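Local structure of oxidoreductase, 2OG-Fe(II) oxygenase family (Burkholderia pseudomallei, 6N1F) at residues V46-L51 / G179-H184; A53-D58 / T123-D128; R91-D96 / E111-L116; I138-I143 / A158-D163. The protein binds an iron ion and probably acts as an oxidoreductase of the 2-oxoglutarate- and iron-dependent oxygenase family. All coordinates share one frame; numbering follows the deposited sequence.

Contact 1: V46-L51 / G179-H184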
loop_
_atom_site.group_PDB
_atom_site.type_symbol
_atom_site.label_atom_id
_atom_site.label_comp_id
_atom_site.label_asym_id
_atom_site.label_seq_id
_atom_site.Cartn_x
_atom_site.Cartn_y
_atom_site.Cartn_z
ATOM N N VAL A 46 14.791 4.942 -7.221
ATOM C CA VAL A 46 14.455 3.526 -7.298
ATOM C C VAL A 46 13.005 3.330 -7.727
ATOM O O VAL A 46 12.694 2.427 -8.509
ATOM C CB VAL A 46 14.737 2.851 -5.940
ATOM C CG1 VAL A 46 14.201 1.443 -5.918
ATOM C CG2 VAL A 46 16.218 2.860 -5.636
ATOM N N GLY A 47 12.092 4.157 -7.222
ATOM C CA GLY A 47 10.684 3.986 -7.500
ATOM C C GLY A 47 9.912 3.330 -6.379
ATOM O O GLY A 47 8.680 3.274 -6.450
ATOM N N THR A 48 10.603 2.867 -5.338
ATOM C CA THR A 48 10.018 2.152 -4.215
ATOM C C THR A 48 10.911 2.374 -3.006
ATOM O O THR A 48 12.133 2.417 -3.133
ATOM C CB THR A 48 9.901 0.649 -4.511
ATOM O OG1 THR A 48 9.201 0.472 -5.742
ATOM C CG2 THR A 48 9.128 -0.061 -3.407
ATOM N N VAL A 49 10.301 2.530 -1.836
ATOM C CA VAL A 49 11.048 2.647 -0.593
ATOM C C VAL A 49 10.252 1.960 0.509
ATOM O O VAL A 49 9.017 2.008 0.516
ATOM C CB VAL A 49 11.342 4.125 -0.275
ATOM C CG1 VAL A 49 10.038 4.891 -0.015
ATOM C CG2 VAL A 49 12.275 4.232 0.894
HETATM N N MSE A 50 10.961 1.288 1.416
HETATM C CA MSE A 50 10.362 0.639 2.593
HETATM C C MSE A 50 10.786 1.375 3.855
HETATM O O MSE A 50 11.979 1.526 4.130
HETATM C CB MSE A 50 10.780 -0.841 2.700
HETATM C CG MSE A 50 10.149 -1.568 3.856
HETATM SE SE MSE A 50 10.281 -3.506 3.594
HETATM C CE MSE A 50 12.244 -3.703 3.610
ATOM N N LEU A 51 9.808 1.823 4.622
ATOM C CA LEU A 51 10.130 2.568 5.828
ATOM C C LEU A 51 10.128 1.634 7.033
ATOM O O LEU A 51 9.318 0.702 7.090
ATOM C CB LEU A 51 9.116 3.689 6.037
ATOM C CG LEU A 51 8.800 4.502 4.777
ATOM C CD1 LEU A 51 7.600 5.430 5.009
ATOM C CD2 LEU A 51 10.012 5.290 4.303
ATOM N N GLY A 179 6.090 -14.081 0.546
ATOM C CA GLY A 179 5.274 -12.878 0.465
ATOM C C GLY A 179 6.030 -11.602 0.155
ATOM O O GLY A 179 5.605 -10.513 0.578
ATOM N N GLU A 180 7.136 -11.693 -0.578
ATOM C CA GLU A 180 7.876 -10.488 -0.912
ATOM C C GLU A 180 7.104 -9.616 -1.898
ATOM O O GLU A 180 6.438 -10.099 -2.818
ATOM C CB GLU A 180 9.248 -10.826 -1.478
ATOM C CG GLU A 180 10.169 -11.567 -0.513
ATOM C CD GLU A 180 9.984 -13.063 -0.590
ATOM O OE1 GLU A 180 9.032 -13.491 -1.284
ATOM O OE2 GLU A 180 10.785 -13.809 0.027
ATOM N N PHE A 181 7.187 -8.315 -1.683
ATOM C CA PHE A 181 6.682 -7.344 -2.634
ATOM C C PHE A 181 7.793 -7.078 -3.648
ATOM O O PHE A 181 8.868 -6.598 -3.277
ATOM C CB PHE A 181 6.261 -6.078 -1.885
ATOM C CG PHE A 181 5.749 -5.022 -2.762
ATOM C CD1 PHE A 181 4.456 -5.084 -3.243
ATOM C CD2 PHE A 181 6.562 -3.966 -3.139
ATOM C CE1 PHE A 181 3.983 -4.109 -4.089
ATOM C CE2 PHE A 181 6.085 -2.982 -3.969
ATOM C CZ PHE A 181 4.795 -3.060 -4.452
ATOM N N VAL A 182 7.557 -7.425 -4.918
ATOM C CA VAL A 182 8.577 -7.325 -5.954
ATOM C C VAL A 182 8.122 -6.355 -7.032
ATOM O O VAL A 182 7.051 -6.534 -7.621
ATOM C CB VAL A 182 8.890 -8.693 -6.571
ATOM C CG1 VAL A 182 10.027 -8.551 -7.551
ATOM C CG2 VAL A 182 9.232 -9.691 -5.471
ATOM N N VAL A 183 8.970 -5.362 -7.322
ATOM C CA VAL A 183 8.768 -4.386 -8.387
ATOM C C VAL A 183 9.679 -4.728 -9.552
ATOM O O VAL A 183 10.861 -5.049 -9.358
ATOM C CB VAL A 183 9.061 -2.955 -7.891
ATOM C CG1 VAL A 183 8.763 -1.940 -8.982
ATOM C CG2 VAL A 183 8.294 -2.655 -6.626
ATOM N N HIS A 184 9.141 -4.616 -10.771
ATOM C CA HIS A 184 9.837 -4.951 -12.012
ATOM C C HIS A 184 9.931 -3.733 -12.929
ATOM O O HIS A 184 9.252 -3.663 -13.963
ATOM C CB HIS A 184 9.125 -6.095 -12.731
ATOM C CG HIS A 184 9.133 -7.381 -11.967
ATOM N ND1 HIS A 184 9.957 -8.430 -12.299
ATOM C CD2 HIS A 184 8.432 -7.781 -10.884
ATOM C CE1 HIS A 184 9.762 -9.427 -11.457
ATOM N NE2 HIS A 184 8.840 -9.061 -10.588
#

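Contact 2: A53-D58 / T123-D128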
loop_
_atom_site.group_PDB
_atom_site.type_symbol
_atom_site.label_atom_id
_atom_site.label_comp_id
_atom_site.label_asym_id
_atom_site.label_seq_id
_atom_site.Cartn_x
_atom_site.Cartn_y
_atom_site.Cartn_z
ATOM N N ALA A 53 9.531 0.219 10.895
ATOM C CA ALA A 53 8.632 0.451 12.022
ATOM C C ALA A 53 9.378 1.235 13.102
ATOM O O ALA A 53 10.499 0.869 13.463
ATOM C CB ALA A 53 8.135 -0.888 12.568
ATOM N N TYR A 54 8.790 2.315 13.631
ATOM C CA TYR A 54 7.456 2.784 13.362
ATOM C C TYR A 54 7.485 4.255 12.963
ATOM O O TYR A 54 6.896 5.094 13.643
ATOM C CB TYR A 54 6.599 2.613 14.620
ATOM C CG TYR A 54 6.478 1.170 15.058
ATOM C CD1 TYR A 54 5.434 0.386 14.599
ATOM C CD2 TYR A 54 7.402 0.596 15.934
ATOM C CE1 TYR A 54 5.301 -0.925 14.981
ATOM C CE2 TYR A 54 7.280 -0.731 16.325
ATOM C CZ TYR A 54 6.220 -1.479 15.850
ATOM O OH TYR A 54 6.076 -2.790 16.224
ATOM N N VAL A 55 8.178 4.558 11.871
ATOM C CA VAL A 55 8.360 5.942 11.434
ATOM C C VAL A 55 7.034 6.561 11.003
ATOM O O VAL A 55 6.618 7.595 11.530
ATOM C CB VAL A 55 9.403 6.004 10.307
ATOM C CG1 VAL A 55 9.368 7.346 9.606
ATOM C CG2 VAL A 55 10.803 5.682 10.861
ATOM N N ALA A 56 6.343 5.941 10.038
ATOM C CA ALA A 56 5.166 6.602 9.473
ATOM C C ALA A 56 3.945 6.495 10.383
ATOM O O ALA A 56 3.154 7.445 10.482
ATOM C CB ALA A 56 4.839 6.018 8.099
ATOM N N PHE A 57 3.747 5.337 11.013
ATOM C CA PHE A 57 2.628 5.098 11.911
ATOM C C PHE A 57 3.166 4.502 13.199
ATOM O O PHE A 57 3.920 3.526 13.159
ATOM C CB PHE A 57 1.623 4.152 11.280
ATOM C CG PHE A 57 0.999 4.695 10.049
ATOM C CD1 PHE A 57 -0.187 5.409 10.126
ATOM C CD2 PHE A 57 1.589 4.510 8.814
ATOM C CE1 PHE A 57 -0.779 5.923 8.986
ATOM C CE2 PHE A 57 1.002 5.026 7.669
ATOM C CZ PHE A 57 -0.183 5.735 7.756
ATOM N N ASP A 58 2.809 5.108 14.326
ATOM C CA ASP A 58 3.314 4.649 15.604
ATOM C C ASP A 58 2.748 3.263 15.902
ATOM O O ASP A 58 1.787 2.814 15.270
ATOM C CB ASP A 58 2.971 5.662 16.703
ATOM C CG ASP A 58 3.680 7.009 16.506
ATOM O OD1 ASP A 58 4.705 7.052 15.794
ATOM O OD2 ASP A 58 3.221 8.030 17.067
ATOM N N THR A 123 -0.602 13.663 6.152
ATOM C CA THR A 123 -0.671 14.502 4.959
ATOM C C THR A 123 0.634 15.259 4.738
ATOM O O THR A 123 1.126 15.357 3.607
ATOM C CB THR A 123 -1.840 15.478 5.079
ATOM O OG1 THR A 123 -3.039 14.742 5.336
ATOM C CG2 THR A 123 -1.998 16.293 3.795
ATOM N N ARG A 124 1.197 15.831 5.803
ATOM C CA ARG A 124 2.504 16.466 5.675
ATOM C C ARG A 124 3.574 15.444 5.317
ATOM O O ARG A 124 4.439 15.714 4.477
ATOM C CB ARG A 124 2.880 17.176 6.967
ATOM C CG ARG A 124 2.083 18.425 7.273
ATOM C CD ARG A 124 2.350 19.504 6.242
ATOM N NE ARG A 124 1.993 20.822 6.759
ATOM C CZ ARG A 124 2.043 21.944 6.049
ATOM N NH1 ARG A 124 2.431 21.913 4.778
ATOM N NH2 ARG A 124 1.695 23.095 6.611
ATOM N N PHE A 125 3.533 14.273 5.962
ATOM C CA PHE A 125 4.568 13.254 5.785
ATOM C C PHE A 125 4.619 12.764 4.345
ATOM O O PHE A 125 5.694 12.670 3.752
ATOM C CB PHE A 125 4.305 12.095 6.749
ATOM C CG PHE A 125 5.315 10.971 6.679
ATOM C CD1 PHE A 125 6.457 10.997 7.463
ATOM C CD2 PHE A 125 5.092 9.865 5.868
ATOM C CE1 PHE A 125 7.378 9.966 7.416
ATOM C CE2 PHE A 125 6.007 8.815 5.824
ATOM C CZ PHE A 125 7.156 8.868 6.598
ATOM N N PHE A 126 3.465 12.454 3.758
ATOM C CA PHE A 126 3.491 12.001 2.374
ATOM C C PHE A 126 3.594 13.154 1.387
ATOM O O PHE A 126 4.121 12.958 0.289
ATOM C CB PHE A 126 2.280 11.112 2.094
ATOM C CG PHE A 126 2.427 9.744 2.712
ATOM C CD1 PHE A 126 3.305 8.822 2.162
ATOM C CD2 PHE A 126 1.747 9.408 3.874
ATOM C CE1 PHE A 126 3.481 7.581 2.733
ATOM C CE2 PHE A 126 1.913 8.169 4.447
ATOM C CZ PHE A 126 2.782 7.255 3.875
ATOM N N GLY A 127 3.169 14.356 1.775
ATOM C CA GLY A 127 3.421 15.518 0.938
ATOM C C GLY A 127 4.902 15.759 0.710
ATOM O O GLY A 127 5.338 16.014 -0.413
ATOM N N ASP A 128 5.696 15.693 1.779
ATOM C CA ASP A 128 7.142 15.780 1.613
ATOM C C ASP A 128 7.678 14.585 0.830
ATOM O O ASP A 128 8.592 14.727 0.008
ATOM C CB ASP A 128 7.815 15.858 2.978
ATOM C CG ASP A 128 7.466 17.135 3.718
ATOM O OD1 ASP A 128 6.678 17.934 3.168
ATOM O OD2 ASP A 128 7.979 17.333 4.837
#

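Contact 3: R91-D96 / E111-L116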
loop_
_atom_site.group_PDB
_atom_site.type_symbol
_atom_site.label_atom_id
_atom_site.label_comp_id
_atom_site.label_asym_id
_atom_site.label_seq_id
_atom_site.Cartn_x
_atom_site.Cartn_y
_atom_site.Cartn_z
ATOM N N ARG A 91 -10.947 -6.825 3.090
ATOM C CA ARG A 91 -11.829 -5.970 3.884
ATOM C C ARG A 91 -11.752 -4.561 3.319
ATOM O O ARG A 91 -10.756 -3.862 3.519
ATOM C CB ARG A 91 -11.427 -5.991 5.355
ATOM C CG ARG A 91 -11.952 -7.186 6.091
ATOM C CD ARG A 91 -11.090 -7.523 7.285
ATOM N NE ARG A 91 -11.793 -8.408 8.208
ATOM C CZ ARG A 91 -11.235 -8.978 9.268
ATOM N NH1 ARG A 91 -9.961 -8.761 9.535
ATOM N NH2 ARG A 91 -11.952 -9.763 10.063
ATOM N N ARG A 92 -12.792 -4.146 2.612
ATOM C CA ARG A 92 -12.747 -2.871 1.918
ATOM C C ARG A 92 -13.020 -1.712 2.870
ATOM O O ARG A 92 -13.870 -1.792 3.759
ATOM C CB ARG A 92 -13.748 -2.865 0.767
ATOM C CG ARG A 92 -13.565 -4.032 -0.150
ATOM C CD ARG A 92 -14.179 -3.797 -1.508
ATOM N NE ARG A 92 -14.049 -5.001 -2.323
ATOM C CZ ARG A 92 -12.941 -5.342 -2.972
ATOM N NH1 ARG A 92 -11.869 -4.562 -2.912
ATOM N NH2 ARG A 92 -12.908 -6.460 -3.680
ATOM N N ILE A 93 -12.251 -0.648 2.696
ATOM C CA ILE A 93 -12.447 0.607 3.400
ATOM C C ILE A 93 -12.952 1.686 2.451
ATOM O O ILE A 93 -13.927 2.383 2.738
ATOM C CB ILE A 93 -11.138 1.042 4.094
ATOM C CG1 ILE A 93 -10.888 0.172 5.335
ATOM C CG2 ILE A 93 -11.183 2.519 4.459
ATOM C CD1 ILE A 93 -9.414 -0.253 5.556
HETATM N N MSE A 94 -12.312 1.811 1.299
HETATM C CA MSE A 94 -12.744 2.717 0.254
HETATM C C MSE A 94 -12.659 2.066 -1.126
HETATM O O MSE A 94 -11.640 1.448 -1.445
HETATM C CB MSE A 94 -11.889 3.959 0.295
HETATM C CG MSE A 94 -12.088 4.877 -0.847
HETATM SE SE MSE A 94 -11.635 6.635 -0.196
HETATM C CE MSE A 94 -13.280 7.057 0.736
ATOM N N VAL A 95 -13.712 2.210 -1.940
ATOM C CA VAL A 95 -13.765 1.623 -3.274
ATOM C C VAL A 95 -13.665 2.733 -4.315
ATOM O O VAL A 95 -13.997 3.893 -4.060
ATOM C CB VAL A 95 -15.046 0.788 -3.495
ATOM C CG1 VAL A 95 -15.177 -0.301 -2.445
ATOM C CG2 VAL A 95 -16.269 1.679 -3.495
ATOM N N ASP A 96 -13.223 2.357 -5.525
ATOM C CA ASP A 96 -12.928 3.312 -6.598
ATOM C C ASP A 96 -13.236 2.676 -7.961
ATOM O O ASP A 96 -12.352 2.420 -8.779
ATOM C CB ASP A 96 -11.472 3.778 -6.520
ATOM C CG ASP A 96 -11.170 4.910 -7.478
ATOM O OD1 ASP A 96 -12.129 5.543 -7.959
ATOM O OD2 ASP A 96 -9.978 5.160 -7.754
ATOM N N GLU A 111 -14.178 4.845 8.288
ATOM C CA GLU A 111 -13.840 6.264 8.350
ATOM C C GLU A 111 -12.829 6.546 9.452
ATOM O O GLU A 111 -11.964 7.419 9.309
ATOM C CB GLU A 111 -15.106 7.095 8.569
ATOM N N THR A 112 -12.942 5.837 10.570
ATOM C CA THR A 112 -11.978 6.010 11.645
ATOM C C THR A 112 -10.579 5.646 11.176
ATOM O O THR A 112 -9.618 6.380 11.436
ATOM C CB THR A 112 -12.389 5.161 12.844
ATOM O OG1 THR A 112 -13.781 5.366 13.105
ATOM C CG2 THR A 112 -11.579 5.535 14.082
ATOM N N ILE A 113 -10.445 4.525 10.465
ATOM C CA ILE A 113 -9.145 4.143 9.923
ATOM C C ILE A 113 -8.656 5.208 8.956
ATOM O O ILE A 113 -7.524 5.701 9.055
ATOM C CB ILE A 113 -9.235 2.771 9.230
ATOM C CG1 ILE A 113 -9.665 1.694 10.224
ATOM C CG2 ILE A 113 -7.919 2.441 8.539
ATOM C CD1 ILE A 113 -9.688 0.305 9.624
ATOM N N LEU A 114 -9.521 5.576 8.009
ATOM C CA LEU A 114 -9.191 6.590 7.019
ATOM C C LEU A 114 -8.789 7.913 7.664
ATOM O O LEU A 114 -7.911 8.607 7.140
ATOM C CB LEU A 114 -10.390 6.776 6.099
ATOM C CG LEU A 114 -10.176 7.435 4.748
ATOM C CD1 LEU A 114 -8.859 7.024 4.157
ATOM C CD2 LEU A 114 -11.304 7.010 3.831
ATOM N N ASN A 115 -9.421 8.277 8.793
ATOM C CA ASN A 115 -9.086 9.525 9.482
ATOM C C ASN A 115 -7.620 9.551 9.883
ATOM O O ASN A 115 -6.960 10.593 9.785
ATOM C CB ASN A 115 -9.957 9.716 10.734
ATOM C CG ASN A 115 -11.368 10.216 10.425
ATOM O OD1 ASN A 115 -11.621 10.846 9.397
ATOM N ND2 ASN A 115 -12.295 9.941 11.339
ATOM N N LEU A 116 -7.103 8.422 10.366
ATOM C CA LEU A 116 -5.687 8.331 10.694
ATOM C C LEU A 116 -4.830 8.472 9.446
ATOM O O LEU A 116 -3.822 9.190 9.445
ATOM C CB LEU A 116 -5.398 6.998 11.383
ATOM C CG LEU A 116 -5.414 7.028 12.901
ATOM C CD1 LEU A 116 -5.613 5.631 13.454
ATOM C CD2 LEU A 116 -4.112 7.606 13.392
#

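Contact 4: I138-I143 / A158-D163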
loop_
_atom_site.group_PDB
_atom_site.type_symbol
_atom_site.label_atom_id
_atom_site.label_comp_id
_atom_site.label_asym_id
_atom_site.label_seq_id
_atom_site.Cartn_x
_atom_site.Cartn_y
_atom_site.Cartn_z
ATOM N N ILE A 138 -6.734 10.140 -1.054
ATOM C CA ILE A 138 -6.764 8.685 -0.930
ATOM C C ILE A 138 -8.006 8.195 -1.674
ATOM O O ILE A 138 -9.132 8.437 -1.239
ATOM C CB ILE A 138 -6.775 8.243 0.540
ATOM C CG1 ILE A 138 -5.485 8.672 1.249
ATOM C CG2 ILE A 138 -6.950 6.739 0.653
ATOM C CD1 ILE A 138 -5.498 8.454 2.766
ATOM N N ARG A 139 -7.805 7.507 -2.803
ATOM C CA ARG A 139 -8.924 7.093 -3.638
ATOM C C ARG A 139 -9.404 5.678 -3.355
ATOM O O ARG A 139 -10.564 5.362 -3.631
ATOM C CB ARG A 139 -8.547 7.186 -5.120
ATOM C CG ARG A 139 -8.563 8.592 -5.701
ATOM C CD ARG A 139 -8.410 8.546 -7.215
ATOM N NE ARG A 139 -9.598 8.037 -7.893
ATOM C CZ ARG A 139 -10.557 8.812 -8.395
ATOM N NH1 ARG A 139 -10.471 10.134 -8.289
ATOM N NH2 ARG A 139 -11.603 8.271 -9.006
ATOM N N ARG A 140 -8.539 4.809 -2.850
ATOM C CA ARG A 140 -8.885 3.414 -2.652
ATOM C C ARG A 140 -8.093 2.923 -1.459
ATOM O O ARG A 140 -6.969 3.367 -1.238
ATOM C CB ARG A 140 -8.583 2.578 -3.913
ATOM C CG ARG A 140 -8.705 1.085 -3.722
ATOM C CD ARG A 140 -8.634 0.337 -5.040
ATOM N NE ARG A 140 -8.679 -1.106 -4.832
ATOM C CZ ARG A 140 -8.969 -1.991 -5.782
ATOM N NH1 ARG A 140 -9.248 -1.575 -7.009
ATOM N NH2 ARG A 140 -8.988 -3.291 -5.503
ATOM N N CYS A 141 -8.688 2.020 -0.683
ATOM C CA CYS A 141 -8.083 1.569 0.563
ATOM C C CYS A 141 -8.740 0.269 1.000
ATOM O O CYS A 141 -9.970 0.186 1.051
ATOM C CB CYS A 141 -8.234 2.640 1.644
ATOM S SG CYS A 141 -7.559 2.172 3.251
ATOM N N GLN A 142 -7.929 -0.743 1.309
ATOM C CA GLN A 142 -8.461 -2.038 1.714
ATOM C C GLN A 142 -7.395 -2.823 2.474
ATOM O O GLN A 142 -6.196 -2.548 2.371
ATOM C CB GLN A 142 -8.960 -2.840 0.502
ATOM C CG GLN A 142 -7.820 -3.313 -0.413
ATOM C CD GLN A 142 -8.297 -3.795 -1.750
ATOM O OE1 GLN A 142 -8.997 -3.077 -2.464
ATOM N NE2 GLN A 142 -7.924 -5.030 -2.108
ATOM N N ILE A 143 -7.861 -3.802 3.249
ATOM C CA ILE A 143 -7.002 -4.747 3.954
ATOM C C ILE A 143 -7.001 -6.043 3.152
ATOM O O ILE A 143 -8.072 -6.607 2.883
ATOM C CB ILE A 143 -7.492 -5.006 5.389
ATOM C CG1 ILE A 143 -7.749 -3.706 6.151
ATOM C CG2 ILE A 143 -6.478 -5.821 6.145
ATOM C CD1 ILE A 143 -6.511 -3.085 6.675
ATOM N N ALA A 158 -2.067 1.188 -12.225
ATOM C CA ALA A 158 -2.665 2.137 -13.153
ATOM C C ALA A 158 -3.777 1.518 -13.997
ATOM O O ALA A 158 -4.615 2.254 -14.529
ATOM C CB ALA A 158 -1.576 2.719 -14.054
ATOM N N ALA A 159 -3.811 0.190 -14.132
ATOM C CA ALA A 159 -4.873 -0.445 -14.907
ATOM C C ALA A 159 -6.236 -0.286 -14.240
ATOM O O ALA A 159 -7.257 -0.209 -14.933
ATOM C CB ALA A 159 -4.560 -1.925 -15.119
ATOM N N SER A 160 -6.277 -0.248 -12.905
ATOM C CA SER A 160 -7.541 0.004 -12.217
ATOM C C SER A 160 -7.958 1.462 -12.350
ATOM O O SER A 160 -9.152 1.767 -12.451
ATOM C CB SER A 160 -7.425 -0.377 -10.742
ATOM O OG SER A 160 -7.188 -1.761 -10.601
ATOM N N ASN A 161 -6.991 2.373 -12.351
ATOM C CA ASN A 161 -7.251 3.803 -12.438
ATOM C C ASN A 161 -5.984 4.479 -12.946
ATOM O O ASN A 161 -4.963 4.482 -12.249
ATOM C CB ASN A 161 -7.682 4.348 -11.075
ATOM C CG ASN A 161 -8.098 5.818 -11.119
ATOM O OD1 ASN A 161 -7.591 6.603 -11.919
ATOM N ND2 ASN A 161 -9.023 6.191 -10.246
ATOM N N PRO A 162 -6.010 5.058 -14.150
ATOM C CA PRO A 162 -4.787 5.646 -14.719
ATOM C C PRO A 162 -4.260 6.846 -13.957
ATOM O O PRO A 162 -3.170 7.324 -14.286
ATOM C CB PRO A 162 -5.228 6.055 -16.131
ATOM C CG PRO A 162 -6.685 6.325 -15.983
ATOM C CD PRO A 162 -7.177 5.279 -15.021
ATOM N N ASP A 163 -4.986 7.351 -12.963
ATOM C CA ASP A 163 -4.563 8.524 -12.210
ATOM C C ASP A 163 -3.924 8.181 -10.870
ATOM O O ASP A 163 -3.540 9.091 -10.136
ATOM C CB ASP A 163 -5.755 9.468 -11.993
ATOM C CG ASP A 163 -6.345 9.970 -13.295
ATOM O OD1 ASP A 163 -5.585 10.477 -14.147
ATOM O OD2 ASP A 163 -7.575 9.845 -13.482
#

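Contact 1: V46-L51 / G179-H184
T48 and V183 face each other across the interior of the double-stranded beta-helix (jelly roll) of the 2OG-Fe(II) oxygenases, T48 from the edge strand 48-51 of the larger sheet and V183 from strand 181-184 of the smaller one. Their side chains pass alongside each other, pointing in opposite directions, which brings T48 OG1 within 3.4 Å of V183 CG2. No hydrogen bond crosses here. The hydroxyl instead bonds T203 OG1 on the adjoining strand 200-204, so threonine can place a polar atom in this buried interior and have it satisfied. V183, branched at CB, presents mainly its CG2 methyl to that hydroxyl and suits an apolar strand. The methyl of T48 lies anti to the backbone N while OG1 stands beside it (chi1 -53°), and this rotation sends the two branches to different neighbours. F181, two residues earlier on the same side of the strand, also points its CB toward the edge strand. Its ring meets that of H209, a ligand of the iron, with the planes at about 40°, so the contact borders the metal site. At the rim of the F181 ring, near its plane, T48 CG2 lies 4.3 Å from F181 CE2.

Contact 2: A53-D58 / T123-D128
F125, on helix 120-130, rests its ring against A56 and V55 in the loop between strand 48-51 and helix 59-70, where helices lie against the larger sheet of the jelly roll. A56 approaches over one face: A56 CA stands 4.1 Å above the plane of the F125 ring, offset toward the rim. A methyl is small enough to let the backbone come this near the ring. V55 arrives obliquely, with CG1 4.0 Å from F125 CE1, its side chain crossing that of F125 at about a right angle. The ring reaches the loop because its CG is anti to the backbone N (chi1 -179°), which carries it outward from the helix. L51, at the end of the preceding strand, adds an apolar contact between its CD1 and F125 CZ at 3.8 Å.

Further out, F126 sits beside its neighbour, with F125 CD2 3.8 Å above the centre of the F126 ring. F126 and F57 both pack on Y224 of the sheet, large apolar rings suited to the space between helix and strands. Polar ties fix the loop: A56 O accepts from R122 NH1, and D58, at the N-cap position of helix 59-70, forms a salt bridge with R121. With the loop held in this way, A56 CB comes to lie 3.8 Å from F125 CE2.

Contact 3: R91-D96 / E111-L116
I113 and L114, successive residues on helix 109-117, meet I93 and M94, successive residues where strand 88-92 gives way to strand 94-95. The helix runs past this corner with E111 opposite I93, their CA atoms 7.6 Å apart; E111 turns its CB away, but the bond from N115 N to E111 O, 2.7 Å long, keeps the touching turn in shape. T112 next faces helix 59-70, lying on R64 and L68. I113 is buried and directs its CB toward the strand; I113 CD1 ends 4.1 Å from I93 CD1, the two side chains set roughly perpendicular, and L68 packs on I113 as well. For I93 and I113, branched aliphatic chains suit this buried apolar spot.

L114 follows, with its CG anti to the backbone N (chi1 -161°), and L114 CD2 comes 3.7 Å from M94 CE. M94 is a selenomethionine, and its chain bends at chi3 (-80°), so both SE and CE lie near the leucine methyl; the flexible, unbranched chain can bend to follow the branched leucine. L114 also packs on I138 and L104.

I93 and M94 can both reach this one helical turn because the strand is irregular there: the backbones of both bond to C141, and I93 and M94 together face that single residue, a classic beta bulge.

Contact 4: I138-I143 / A158-D163
R139 brings its NE up to the amide nitrogen of N161 obliquely, the guanidinium and amide planes standing 77° apart. R139 NE and N161 ND2 are 3.0 Å from each other, yet both are donors and no hydrogen bond joins them. What gathers them is a shared acceptor, the carboxylate oxygen OD2 of D96, which forms a salt bridge with R139 and a hydrogen bond with N161. A bend at chi3 (71°) turns the guanidinium, and R139 NH1 bonds the carbonyl oxygens of H229 and G231; arginine suits a buried place with so many acceptors. R140, by contrast, is extended from CG to NE. It grips Q142 side-on, with R140 NE 3.1 Å and R140 NH2 3.0 Å from Q142 OE1, both coming from the same face of the amide, which steadies the guanidinium. R140 NH1 is 4.1 Å from S160 OG, a proximity without a bond.

Asparagine fits position 161 because its two amide atoms do different work: ND2 serves D96, while N161 OD1 accepts from the backbone N of D163. This closes an Asx turn in the loop that follows H155 and D157, the His-X-Asp part of the iron site characteristic of 2OG-Fe(II) oxygenases.

From the N terminus, strand 48-51 opens the widest loop, which contact 1 closes only at strand 181-184, joining the two sheets of the jelly roll; the other three contacts nest inside it. Contact 2 begins just after that strand and closes at helix 120-130, and L51 links it to contact 1. Within its loop nests contact 3, a short closure from strands 88-92 and 94-95 to helix 109-117. Contact 4 follows in series, tying strand 137-147 to the loop beyond the first two iron ligands. Contacts 3 and 4, centres about 12 Å apart, meet through neighbouring strands and through D96, whereas contacts 1 and 3 lie on opposite sides of the chain's centre.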